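Local atomic coordinates of CENP-V/GFA domain-containing protein (Rhodobacter sphaeroides 2.4.1, PDB entry 3FAC), a protein that belongs to the Gfa family and probably binds zinc, with carbon-sulfur lyase activity assigned to the family but not established for this member. Residues A21-C26 / G35-T40. Sequence-based numbering, arbitrary orientation.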
loop_
_atom_site.group_PDB
_atom_site.type_symbol
_atom_site.label_atom_id
_atom_site.label_comp_id
_atom_site.label_asym_id
_atom_site.label_seq_id
_atom_site.Cartn_x
_atom_site.Cartn_y
_atom_site.Cartn_z
ATOM N N ALA A 21 7.710 7.341 9.802
ATOM C CA ALA A 21 8.618 8.470 9.680
ATOM C C ALA A 21 8.750 9.003 8.257
ATOM O O ALA A 21 8.928 10.205 8.058
ATOM C CB ALA A 21 9.988 8.084 10.215
ATOM N N ASP A 22 8.657 8.118 7.269
ATOM C CA ASP A 22 8.798 8.536 5.878
ATOM C C ASP A 22 7.562 8.354 5.002
ATOM O O ASP A 22 7.683 8.127 3.799
ATOM C CB ASP A 22 9.986 7.813 5.236
ATOM C CG ASP A 22 9.910 6.307 5.404
ATOM O OD1 ASP A 22 8.900 5.704 4.975
ATOM O OD2 ASP A 22 10.864 5.726 5.966
ATOM N N ALA A 23 6.378 8.463 5.596
ATOM C CA ALA A 23 5.137 8.320 4.839
ATOM C C ALA A 23 4.986 9.511 3.893
ATOM O O ALA A 23 4.755 10.637 4.331
ATOM C CB ALA A 23 3.950 8.247 5.788
ATOM N N ARG A 24 5.117 9.254 2.595
ATOM C CA ARG A 24 5.014 10.310 1.590
ATOM C C ARG A 24 3.761 10.173 0.724
ATOM O O ARG A 24 2.785 9.540 1.125
ATOM C CB ARG A 24 6.266 10.303 0.705
ATOM C CG ARG A 24 7.572 10.345 1.490
ATOM C CD ARG A 24 8.790 10.355 0.575
ATOM N NE ARG A 24 8.877 11.581 -0.214
ATOM C CZ ARG A 24 9.857 11.854 -1.071
ATOM N NH1 ARG A 24 10.843 10.985 -1.256
ATOM N NH2 ARG A 24 9.852 12.998 -1.745
ATOM N N ARG A 25 3.802 10.763 -0.469
ATOM C CA ARG A 25 2.665 10.724 -1.387
ATOM C C ARG A 25 3.070 10.985 -2.838
ATOM O O ARG A 25 3.209 12.138 -3.242
ATOM C CB ARG A 25 1.636 11.774 -0.959
ATOM C CG ARG A 25 0.336 11.221 -0.407
ATOM C CD ARG A 25 -0.402 12.291 0.384
ATOM N NE ARG A 25 -1.774 11.908 0.711
ATOM C CZ ARG A 25 -2.458 12.394 1.743
ATOM N NH1 ARG A 25 -1.898 13.279 2.556
ATOM N NH2 ARG A 25 -3.703 12.000 1.961
ATOM N N CYS A 26 3.260 9.926 -3.622
ATOM C CA CYS A 26 3.626 10.084 -5.029
ATOM C C CYS A 26 2.504 10.882 -5.684
ATOM O O CYS A 26 1.328 10.639 -5.416
ATOM C CB CYS A 26 3.774 8.708 -5.699
ATOM S SG CYS A 26 3.964 8.676 -7.531
ATOM N N GLY A 35 -4.426 8.534 -4.147
ATOM C CA GLY A 35 -4.645 9.455 -3.045
ATOM C C GLY A 35 -4.174 8.975 -1.683
ATOM O O GLY A 35 -4.243 9.717 -0.699
ATOM N N ALA A 36 -3.677 7.745 -1.618
ATOM C CA ALA A 36 -3.224 7.174 -0.357
ATOM C C ALA A 36 -1.837 7.621 0.096
ATOM O O ALA A 36 -1.045 8.137 -0.688
ATOM C CB ALA A 36 -3.269 5.656 -0.443
ATOM N N ILE A 37 -1.569 7.420 1.381
ATOM C CA ILE A 37 -0.283 7.744 1.991
ATOM C C ILE A 37 0.410 6.400 2.186
ATOM O O ILE A 37 -0.139 5.506 2.832
ATOM C CB ILE A 37 -0.466 8.427 3.366
ATOM C CG1 ILE A 37 -1.091 9.812 3.179
ATOM C CG2 ILE A 37 0.866 8.545 4.073
ATOM C CD1 ILE A 37 -1.359 10.561 4.473
ATOM N N ALA A 38 1.606 6.248 1.629
ATOM C CA ALA A 38 2.323 4.986 1.744
ATOM C C ALA A 38 3.529 5.005 2.681
ATOM O O ALA A 38 4.011 6.065 3.088
ATOM C CB ALA A 38 2.755 4.516 0.359
ATOM N N ALA A 39 3.994 3.805 3.016
ATOM C CA ALA A 39 5.151 3.587 3.880
ATOM C C ALA A 39 5.844 2.344 3.328
ATOM O O ALA A 39 5.178 1.412 2.885
ATOM C CB ALA A 39 4.706 3.353 5.312
ATOM N N THR A 40 7.172 2.328 3.354
ATOM C CA THR A 40 7.938 1.207 2.810
ATOM C C THR A 40 7.930 -0.079 3.644
ATOM O O THR A 40 7.575 -0.070 4.820
ATOM C CB THR A 40 9.408 1.627 2.566
ATOM O OG1 THR A 40 9.440 2.760 1.690
ATOM C CG2 THR A 40 10.198 0.496 1.926
#
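Beside strand 38-42, an outermost strand of the five-stranded antiparallel sheet, the loop that leads to Cys26 and helix 31-34 runs roughly antiparallel to residues 35-40. Hardly any of this pairing is conventional sheet bonding. The carbonyl of Ala38 receives a weak, bent hydrogen bond from Arg24 N (3.4 Å, 128° at the hydrogen), supplemented by a CA-H...O contact from Ala23 CA to Ala38 O at 3.1 Å. Side chains carry most of the remaining contact, and Ile37 serves two neighbours with its two branches. Its CG2, anti to the backbone N, meets Ala23 CB at 3.5 Å, whereas CG1, beside that N, lies 3.2 Å above the guanidinium plane of Arg25, over its centre. The Arg25 chain, extended from CG to NE, crosses Ile37 obliquely, and CD1 continues the apolar cover to Arg25 NH1 at 3.4 Å. In the plane of the guanidinium, at its edge, sits Gly35 O, 3.5 Å from Arg25 NH2, where it would probably ease the charge without a close bond. An alanine here in place of Arg25 would remove the flat group over Ile37 CG1 and CD1 and would probably loosen the loop against residues 35-37. Val106 touches both side chains, and Ile37 bonds through its backbone to Val92. Beyond Arg25, Cys26 is disulfide-bonded to Cys31, so the contact flanks a cysteine-bridged connection into an edge strand of this Gfa-family, beta-tent fold.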